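Local coordinates for transcriptional activator PlcR protein (Bacillus thuringiensis, PDB 3U3W) that activates transcription of virulence genes by binding DNA through a helix-turn-helix domain, under control of the quorum-sensing signal peptide PapR bound to its tetratricopeptide-repeat domain, at residues A[112-117]-A[151-156]; A[136-141]-A[159-164]. All blocks are in the same frame, centred on the assembly; numbering follows the deposited sequence.

Interaction 1: residues A[112-117]-A[151-156]; sequences QQFLQW and VYQNLY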
ATOM      1  N   GLN A 112     -13.650 -12.809  12.811  0.52 36.85           N
ATOM      2  CA  GLN A 112     -14.952 -12.607  13.446  0.52 42.75           C
ATOM      3  C   GLN A 112     -15.062 -11.180  13.978  0.52 37.67           C
ATOM      4  O   GLN A 112     -16.104 -10.545  13.837  0.52 37.30           O
ATOM      5  CB  GLN A 112     -15.218 -13.637  14.553  0.52 38.19           C
ATOM      6  CG  GLN A 112     -15.300 -15.083  14.056  0.52 47.88           C
ATOM      7  CD  GLN A 112     -16.721 -15.641  14.020  0.52 52.22           C
ATOM      8  OE1 GLN A 112     -17.400 -15.580  12.994  0.52 54.21           O
ATOM      9  NE2 GLN A 112     -17.166 -16.208  15.140  0.52 51.79           N
ATOM     10  N   GLN A 113     -13.982 -10.674  14.570  1.00 35.34           N
ATOM     11  CA  GLN A 113     -13.970  -9.302  15.060  1.00 35.13           C
ATOM     12  C   GLN A 113     -14.183  -8.284  13.947  1.00 35.93           C
ATOM     13  O   GLN A 113     -14.913  -7.309  14.122  1.00 29.78           O
ATOM     14  CB  GLN A 113     -12.679  -9.003  15.795  1.00 32.99           C
ATOM     15  CG  GLN A 113     -12.744  -7.720  16.575  1.00 33.70           C
ATOM     16  CD  GLN A 113     -11.384  -7.283  17.021  1.00 38.29           C
ATOM     17  OE1 GLN A 113     -10.477  -7.190  16.208  1.00 40.56           O
ATOM     18  NE2 GLN A 113     -11.218  -7.032  18.317  1.00 40.43           N
ATOM     19  N   PHE A 114     -13.545  -8.519  12.806  1.00 32.40           N
ATOM     20  CA  PHE A 114     -13.732  -7.669  11.646  1.00 22.66           C
ATOM     21  C   PHE A 114     -15.207  -7.665  11.186  1.00 29.91           C
ATOM     22  O   PHE A 114     -15.783  -6.612  10.923  1.00 28.59           O
ATOM     23  CB  PHE A 114     -12.819  -8.119  10.497  1.00 28.49           C
ATOM     24  CG  PHE A 114     -13.143  -7.461   9.196  1.00 17.49           C
ATOM     25  CD1 PHE A 114     -12.580  -6.240   8.870  1.00 25.37           C
ATOM     26  CD2 PHE A 114     -14.066  -8.023   8.335  1.00 23.24           C
ATOM     27  CE1 PHE A 114     -12.899  -5.613   7.681  1.00 31.59           C
ATOM     28  CE2 PHE A 114     -14.398  -7.405   7.143  1.00 27.48           C
ATOM     29  CZ  PHE A 114     -13.819  -6.195   6.813  1.00 33.00           C
ATOM     30  N   LEU A 115     -15.817  -8.846  11.093  1.00 36.78           N
ATOM     31  CA  LEU A 115     -17.233  -8.953  10.715  1.00 34.84           C
ATOM     32  C   LEU A 115     -18.164  -8.183  11.669  1.00 29.43           C
ATOM     33  O   LEU A 115     -19.032  -7.426  11.238  1.00 29.22           O
ATOM     34  CB  LEU A 115     -17.659 -10.419  10.663  1.00 34.28           C
ATOM     35  CG  LEU A 115     -16.920 -11.377   9.723  1.00 38.69           C
ATOM     36  CD1 LEU A 115     -17.318 -12.806  10.063  1.00 28.88           C
ATOM     37  CD2 LEU A 115     -17.165 -11.045   8.237  1.00 28.06           C
ATOM     38  N   GLN A 116     -17.969  -8.401  12.963  1.00 20.00           N
ATOM     39  CA  GLN A 116     -18.769  -7.761  14.002  1.00 38.28           C
ATOM     40  C   GLN A 116     -18.629  -6.239  13.995  1.00 37.12           C
ATOM     41  O   GLN A 116     -19.636  -5.528  14.015  1.00 31.49           O
ATOM     42  CB  GLN A 116     -18.416  -8.334  15.383  1.00 30.78           C
ATOM     43  CG  GLN A 116     -18.769  -9.816  15.522  1.00 45.86           C
ATOM     44  CD  GLN A 116     -18.767 -10.305  16.960  1.00 57.32           C
ATOM     45  OE1 GLN A 116     -17.713 -10.407  17.595  1.00 68.18           O
ATOM     46  NE2 GLN A 116     -19.952 -10.612  17.484  1.00 66.81           N
ATOM     47  N   TRP A 117     -17.384  -5.754  13.965  1.00 30.78           N
ATOM     48  CA  TRP A 117     -17.106  -4.330  13.781  1.00 24.13           C
ATOM     49  C   TRP A 117     -17.923  -3.788  12.608  1.00 34.38           C
ATOM     50  O   TRP A 117     -18.712  -2.859  12.779  1.00 26.56           O
ATOM     51  CB  TRP A 117     -15.585  -4.086  13.614  1.00 33.01           C
ATOM     52  CG  TRP A 117     -15.181  -2.829  12.889  1.00 33.96           C
ATOM     53  CD1 TRP A 117     -15.767  -1.594  12.975  1.00 36.38           C
ATOM     54  CD2 TRP A 117     -14.109  -2.693  11.942  1.00 32.10           C
ATOM     55  NE1 TRP A 117     -15.118  -0.699  12.145  1.00 34.89           N
ATOM     56  CE2 TRP A 117     -14.104  -1.354  11.499  1.00 29.43           C
ATOM     57  CE3 TRP A 117     -13.153  -3.574  11.431  1.00 40.46           C
ATOM     58  CZ2 TRP A 117     -13.190  -0.884  10.564  1.00 32.66           C
ATOM     59  CZ3 TRP A 117     -12.235  -3.095  10.508  1.00 36.12           C
ATOM     60  CH2 TRP A 117     -12.267  -1.769  10.083  1.00 35.69           C
ATOM     61  N   VAL A 151      -2.378  -5.364  12.475  1.00 44.21           N
ATOM     62  CA  VAL A 151      -2.096  -4.653  13.722  1.00 44.93           C
ATOM     63  C   VAL A 151      -2.942  -3.385  13.913  1.00 34.74           C
ATOM     64  O   VAL A 151      -2.946  -2.822  14.989  1.00 31.46           O
ATOM     65  CB  VAL A 151      -0.571  -4.317  13.904  1.00 49.19           C
ATOM     66  CG1 VAL A 151       0.278  -5.555  13.729  1.00 39.73           C
ATOM     67  CG2 VAL A 151      -0.110  -3.211  12.953  1.00 31.12           C
ATOM     68  N   TYR A 152      -3.660  -2.953  12.876  1.00 36.70           N
ATOM     69  CA  TYR A 152      -4.397  -1.684  12.929  1.00 34.67           C
ATOM     70  C   TYR A 152      -5.884  -1.817  13.244  1.00 36.89           C
ATOM     71  O   TYR A 152      -6.572  -0.801  13.371  1.00 35.01           O
ATOM     72  CB  TYR A 152      -4.248  -0.921  11.609  1.00 32.56           C
ATOM     73  CG  TYR A 152      -2.819  -0.590  11.284  1.00 43.96           C
ATOM     74  CD1 TYR A 152      -2.207   0.537  11.817  1.00 38.87           C
ATOM     75  CD2 TYR A 152      -2.073  -1.413  10.451  1.00 34.91           C
ATOM     76  CE1 TYR A 152      -0.886   0.834  11.528  1.00 37.50           C
ATOM     77  CE2 TYR A 152      -0.761  -1.126  10.158  1.00 36.96           C
ATOM     78  CZ  TYR A 152      -0.168  -0.001  10.699  1.00 49.03           C
ATOM     79  OH  TYR A 152       1.151   0.281  10.400  1.00 65.15           O
ATOM     80  N   GLN A 153      -6.377  -3.052  13.356  1.00 29.34           N
ATOM     81  CA  GLN A 153      -7.812  -3.308  13.505  1.00 31.01           C
ATOM     82  C   GLN A 153      -8.472  -2.622  14.723  1.00 32.50           C
ATOM     83  O   GLN A 153      -9.524  -2.014  14.583  1.00 32.81           O
ATOM     84  CB  GLN A 153      -8.088  -4.808  13.514  1.00 26.22           C
ATOM     85  CG  GLN A 153      -9.555  -5.152  13.450  1.00 35.59           C
ATOM     86  CD  GLN A 153      -9.807  -6.494  12.784  1.00 43.15           C
ATOM     87  OE1 GLN A 153      -9.802  -6.603  11.551  1.00 30.77           O
ATOM     88  NE2 GLN A 153     -10.024  -7.524  13.597  1.00 27.73           N
ATOM     89  N   ASN A 154      -7.855  -2.718  15.901  1.00 25.99           N
ATOM     90  CA  ASN A 154      -8.316  -1.969  17.067  1.00 36.13           C
ATOM     91  C   ASN A 154      -8.390  -0.455  16.836  1.00 35.60           C
ATOM     92  O   ASN A 154      -9.307   0.209  17.334  1.00 33.46           O
ATOM     93  CB  ASN A 154      -7.442  -2.252  18.297  1.00 28.87           C
ATOM     94  CG  ASN A 154      -7.576  -3.660  18.786  1.00 34.71           C
ATOM     95  OD1 ASN A 154      -8.574  -4.324  18.532  1.00 37.41           O
ATOM     96  ND2 ASN A 154      -6.561  -4.137  19.489  1.00 50.70           N
ATOM     97  N   LEU A 155      -7.413   0.093  16.114  1.00 28.87           N
ATOM     98  CA  LEU A 155      -7.426   1.518  15.804  1.00 31.59           C
ATOM     99  C   LEU A 155      -8.611   1.845  14.899  1.00 25.51           C
ATOM    100  O   LEU A 155      -9.269   2.867  15.073  1.00 21.89           O
ATOM    101  CB  LEU A 155      -6.091   1.982  15.200  1.00 27.40           C
ATOM    102  CG  LEU A 155      -4.900   1.825  16.159  1.00 38.89           C
ATOM    103  CD1 LEU A 155      -3.624   2.376  15.570  1.00 34.00           C
ATOM    104  CD2 LEU A 155      -5.179   2.493  17.490  1.00 45.76           C
ATOM    105  N   TYR A 156      -8.906   0.953  13.959  1.00 24.57           N
ATOM    106  CA  TYR A 156     -10.055   1.149  13.083  1.00 32.89           C
ATOM    107  C   TYR A 156     -11.370   1.173  13.883  1.00 30.47           C
ATOM    108  O   TYR A 156     -12.271   1.969  13.611  1.00 31.02           O
ATOM    109  CB  TYR A 156     -10.118   0.051  12.034  1.00 31.68           C
ATOM    110  CG  TYR A 156      -8.903  -0.056  11.138  1.00 34.36           C
ATOM    111  CD1 TYR A 156      -8.069   1.030  10.931  1.00 36.20           C
ATOM    112  CD2 TYR A 156      -8.599  -1.257  10.486  1.00 34.27           C
ATOM    113  CE1 TYR A 156      -6.949   0.929  10.098  1.00 38.68           C
ATOM    114  CE2 TYR A 156      -7.502  -1.371   9.666  1.00 28.19           C
ATOM    115  CZ  TYR A 156      -6.673  -0.271   9.469  1.00 45.21           C
ATOM    116  OH  TYR A 156      -5.569  -0.365   8.650  1.00 39.31           O
TER
HETATM  117  O   HOH W   1      -9.366  -6.159  20.505  1.00 38.44           O
HETATM  118  O   HOH W   2      -7.517  -6.762  16.444  1.00 50.15           O
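The ring of Tyr156 has the carbonyl oxygen of Tyr152, which just precedes helix 153-167, 3.3 Å above one face and over its centre; Phe194 meets the ring edge-to-face. Over one face of the Trp117 indole, toward the rim, lies Tyr156 C. The six-membered ring of Trp117 lies obliquely to that of Tyr156, with planes 31° apart. The close touch comes at the tip of the indole, where Trp117 CH2 reaches Tyr156 CB at 3.4 Å. With CG anti to the backbone N, Trp117 swings its indole across to the other helix, while Tyr156, CG beside its backbone N, carries its hydroxyl away to Asn191. At the edge of the Phe114 ring, near its plane, sits Gln153 OE1, 3.5 Å from Phe114 CB.

The polar half of the contact is a pair of extended glutamines sliding past each other in opposite directions, their amide planes 64° apart. Gln153 NE2 donates to Gln113 OE1 at 2.7 Å, with a nearly straight N-H...O angle of 164°, on a lone pair in the carbonyl plane. Its second bond goes to Glu110 O, so this NE2 ties the side chain twice to helix 109-125. One water accepts from Gln113 NE2 at 3.0 Å and lies 2.8 Å from Asn154 OD1, bridging two amides too far apart to bond directly.

Helix 109-125 thus meets the start of helix 153-167 within the all-helical, TPR-like regulatory domain. Trp117 also packs on the backbone of the bound peptide. Helix 72-87 covers Phe114, and helix 131-143 adds Leu141 against Trp117 and Leu142 against Asn154.

Interaction 2: residues A[136-141]-A[159-164]; sequences LELKKL and NAIANI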
ATOM      1  N   LEU A 136     -21.053   0.697  22.824  1.00 33.81           N
ATOM      2  CA  LEU A 136     -20.798  -0.314  23.848  1.00 36.15           C
ATOM      3  C   LEU A 136     -20.361  -1.652  23.248  1.00 37.05           C
ATOM      4  O   LEU A 136     -19.506  -2.337  23.802  1.00 35.58           O
ATOM      5  CB  LEU A 136     -22.027  -0.503  24.742  1.00 44.35           C
ATOM      6  CG  LEU A 136     -22.294   0.634  25.736  1.00 56.42           C
ATOM      7  CD1 LEU A 136     -23.691   0.534  26.366  1.00 55.51           C
ATOM      8  CD2 LEU A 136     -21.210   0.692  26.812  1.00 45.83           C
ATOM      9  N   GLU A 137     -20.957  -2.029  22.120  1.00 34.07           N
ATOM     10  CA  GLU A 137     -20.564  -3.260  21.451  1.00 37.25           C
ATOM     11  C   GLU A 137     -19.147  -3.132  20.876  1.00 39.59           C
ATOM     12  O   GLU A 137     -18.322  -4.044  21.003  1.00 35.99           O
ATOM     13  CB  GLU A 137     -21.564  -3.629  20.364  1.00 36.85           C
ATOM     14  CG  GLU A 137     -22.910  -4.094  20.903  1.00 43.74           C
ATOM     15  CD  GLU A 137     -22.770  -5.146  22.006  1.00 58.09           C
ATOM     16  OE1 GLU A 137     -21.983  -6.105  21.847  1.00 51.33           O
ATOM     17  OE2 GLU A 137     -23.450  -5.004  23.045  1.00 59.57           O
ATOM     18  N   LEU A 138     -18.866  -1.990  20.263  1.00 29.96           N
ATOM     19  CA  LEU A 138     -17.523  -1.714  19.764  1.00 35.58           C
ATOM     20  C   LEU A 138     -16.468  -1.758  20.872  1.00 29.20           C
ATOM     21  O   LEU A 138     -15.427  -2.386  20.713  1.00 30.83           O
ATOM     22  CB  LEU A 138     -17.495  -0.379  19.034  1.00 26.80           C
ATOM     23  CG  LEU A 138     -18.236  -0.483  17.716  1.00 22.79           C
ATOM     24  CD1 LEU A 138     -18.230   0.843  16.989  1.00 26.77           C
ATOM     25  CD2 LEU A 138     -17.574  -1.564  16.887  1.00 27.09           C
ATOM     26  N   LYS A 139     -16.749  -1.114  22.002  1.00 32.73           N
ATOM     27  CA  LYS A 139     -15.830  -1.144  23.133  1.00 32.96           C
ATOM     28  C   LYS A 139     -15.552  -2.568  23.611  1.00 32.13           C
ATOM     29  O   LYS A 139     -14.472  -2.862  24.115  1.00 45.93           O
ATOM     30  CB  LYS A 139     -16.338  -0.259  24.283  1.00 33.83           C
ATOM     31  CG  LYS A 139     -16.082   1.225  24.043  1.00 36.52           C
ATOM     32  CD  LYS A 139     -16.628   2.111  25.150  1.00 36.24           C
ATOM     33  CE  LYS A 139     -15.978   3.491  25.069  1.00 45.44           C
ATOM     34  NZ  LYS A 139     -16.624   4.517  25.923  1.00 41.36           N
ATOM     35  N   LYS A 140     -16.521  -3.453  23.430  1.00 34.58           N
ATOM     36  CA  LYS A 140     -16.381  -4.833  23.876  1.00 41.07           C
ATOM     37  C   LYS A 140     -15.429  -5.608  22.975  1.00 38.08           C
ATOM     38  O   LYS A 140     -14.668  -6.445  23.446  1.00 48.53           O
ATOM     39  CB  LYS A 140     -17.755  -5.515  23.982  1.00 38.13           C
ATOM     40  CG  LYS A 140     -18.451  -5.277  25.333  1.00 46.81           C
ATOM     41  CD  LYS A 140     -19.942  -5.669  25.321  1.00 54.47           C
ATOM     42  CE  LYS A 140     -20.179  -7.041  24.688  1.00 75.40           C
ATOM     43  NZ  LYS A 140     -21.632  -7.418  24.679  1.00 83.64           N
ATOM     44  N   LEU A 141     -15.470  -5.322  21.678  1.00 41.60           N
ATOM     45  CA  LEU A 141     -14.471  -5.848  20.750  1.00 37.12           C
ATOM     46  C   LEU A 141     -13.072  -5.403  21.174  1.00 33.07           C
ATOM     47  O   LEU A 141     -12.132  -6.185  21.130  1.00 44.51           O
ATOM     48  CB  LEU A 141     -14.756  -5.387  19.319  1.00 25.27           C
ATOM     49  CG  LEU A 141     -16.131  -5.708  18.738  1.00 28.64           C
ATOM     50  CD1 LEU A 141     -16.250  -5.244  17.267  1.00 28.00           C
ATOM     51  CD2 LEU A 141     -16.435  -7.189  18.872  1.00 20.39           C
ATOM     52  N   ASN A 159     -11.639   4.414  15.705  1.00 28.00           N
ATOM     53  CA  ASN A 159     -12.018   5.480  14.804  1.00 16.81           C
ATOM     54  C   ASN A 159     -13.528   5.494  14.639  1.00 21.77           C
ATOM     55  O   ASN A 159     -14.139   6.550  14.721  1.00 29.02           O
ATOM     56  CB  ASN A 159     -11.296   5.373  13.447  1.00 20.23           C
ATOM     57  CG  ASN A 159     -11.867   6.340  12.401  1.00 21.77           C
ATOM     58  OD1 ASN A 159     -11.544   7.530  12.363  1.00 20.04           O
ATOM     59  ND2 ASN A 159     -12.742   5.835  11.576  1.00 17.63           N
ATOM     60  N   ALA A 160     -14.135   4.329  14.419  1.00 23.76           N
ATOM     61  CA  ALA A 160     -15.610   4.225  14.401  1.00 28.78           C
ATOM     62  C   ALA A 160     -16.255   4.769  15.694  1.00 25.98           C
ATOM     63  O   ALA A 160     -17.163   5.593  15.648  1.00 23.75           O
ATOM     64  CB  ALA A 160     -16.063   2.781  14.134  1.00 17.65           C
ATOM     65  N   ILE A 161     -15.759   4.326  16.844  1.00 23.37           N
ATOM     66  CA  ILE A 161     -16.232   4.851  18.112  1.00 28.05           C
ATOM     67  C   ILE A 161     -16.148   6.383  18.157  1.00 33.36           C
ATOM     68  O   ILE A 161     -17.106   7.051  18.535  1.00 24.60           O
ATOM     69  CB  ILE A 161     -15.463   4.236  19.296  1.00 36.21           C
ATOM     70  CG1 ILE A 161     -15.818   2.752  19.451  1.00 26.57           C
ATOM     71  CG2 ILE A 161     -15.770   5.005  20.570  1.00 27.11           C
ATOM     72  CD1 ILE A 161     -14.915   1.972  20.416  1.00 18.54           C
ATOM     73  N   ALA A 162     -15.007   6.942  17.750  1.00 34.50           N
ATOM     74  CA  ALA A 162     -14.826   8.396  17.776  1.00 21.63           C
ATOM     75  C   ALA A 162     -15.785   9.143  16.827  1.00 32.14           C
ATOM     76  O   ALA A 162     -16.272  10.228  17.155  1.00 21.03           O
ATOM     77  CB  ALA A 162     -13.386   8.748  17.465  1.00 23.68           C
ATOM     78  N   ASN A 163     -16.045   8.554  15.656  1.00 21.65           N
ATOM     79  CA  ASN A 163     -16.999   9.100  14.694  1.00 27.82           C
ATOM     80  C   ASN A 163     -18.401   9.181  15.273  1.00 25.73           C
ATOM     81  O   ASN A 163     -19.148  10.107  14.989  1.00 31.89           O
ATOM     82  CB  ASN A 163     -17.077   8.217  13.433  1.00 26.16           C
ATOM     83  CG  ASN A 163     -15.880   8.398  12.498  1.00 34.41           C
ATOM     84  OD1 ASN A 163     -15.092   9.325  12.644  1.00 30.81           O
ATOM     85  ND2 ASN A 163     -15.757   7.510  11.523  1.00 26.07           N
ATOM     86  N   ILE A 164     -18.765   8.174  16.055  1.00 26.76           N
ATOM     87  CA  ILE A 164     -20.127   8.055  16.543  1.00 33.39           C
ATOM     88  C   ILE A 164     -20.378   9.030  17.696  1.00 30.86           C
ATOM     89  O   ILE A 164     -21.414   9.697  17.719  1.00 26.02           O
ATOM     90  CB  ILE A 164     -20.465   6.606  16.930  1.00 30.56           C
ATOM     91  CG1 ILE A 164     -20.414   5.723  15.678  1.00 23.68           C
ATOM     92  CG2 ILE A 164     -21.847   6.535  17.599  1.00 27.12           C
ATOM     93  CD1 ILE A 164     -20.514   4.249  15.967  1.00 24.31           C
TER
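Leu138 does the central work. Its CG lies anti to the carbonyl carbon (chi1 -71°), and the side chain slides past that of Ile161 in the opposite direction, bringing Leu138 CB to within 3.6 Å of Ile161 CG1. The backbones also come nearest at this pair, with Leu138 CA 6.9 Å from Ile161 CA. Farther out, Leu138 CD1 lies 4.1 Å from Ala160 CB and 4.2 Å from Ile164 CD1, so one methyl touches residues a full turn apart on the other helix. Lys139 follows with an extended chain that crosses Ile161 at about a right angle, Lys139 CG packing on Ile161 CD1 at 3.9 Å; its NZ runs on to a hydrogen bond with Tyr165 OH.

Helices 131-143 and 153-167, consecutive in the chain, form an antiparallel helical hairpin here, the two short axes 10.0 Å apart at 158°. On helix 153-167, Asn159 ND2 bonds to the backbone of the bound peptide. No hydrogen bond joins the two segments: the touch is made by aliphatic carbons, with the lysine contributing its methylene chain, so the helices are held here by close apolar packing, and the ammonium of Lys139 finds its partner, Tyr165, beyond the two segments.

How the interactions relate
Helix 153-167 carries one side of both contacts: its first turn meets helix 109-125 in interaction 1, and its later turns meet helix 131-143 in interaction 2. The centres are 10 Å apart, and Leu141 is the seam between them. Its carbonyl oxygen receives a weak hydrogen bond from Gln113 NE2, with Gln113 NE2 to Leu141 O at 3.1 Å, and Leu141 CD1 packs 3.5 Å from Trp117 N. Trp117 NE1 lies 4.1 Å from Ala160 CB. Both contacts border the bound peptide, interaction 2 through Ala160 and Ile164 against an aromatic side chain of it. The DNA is distant, about 24 Å from the nearest atom of interaction 1 and 31 Å from that of interaction 2.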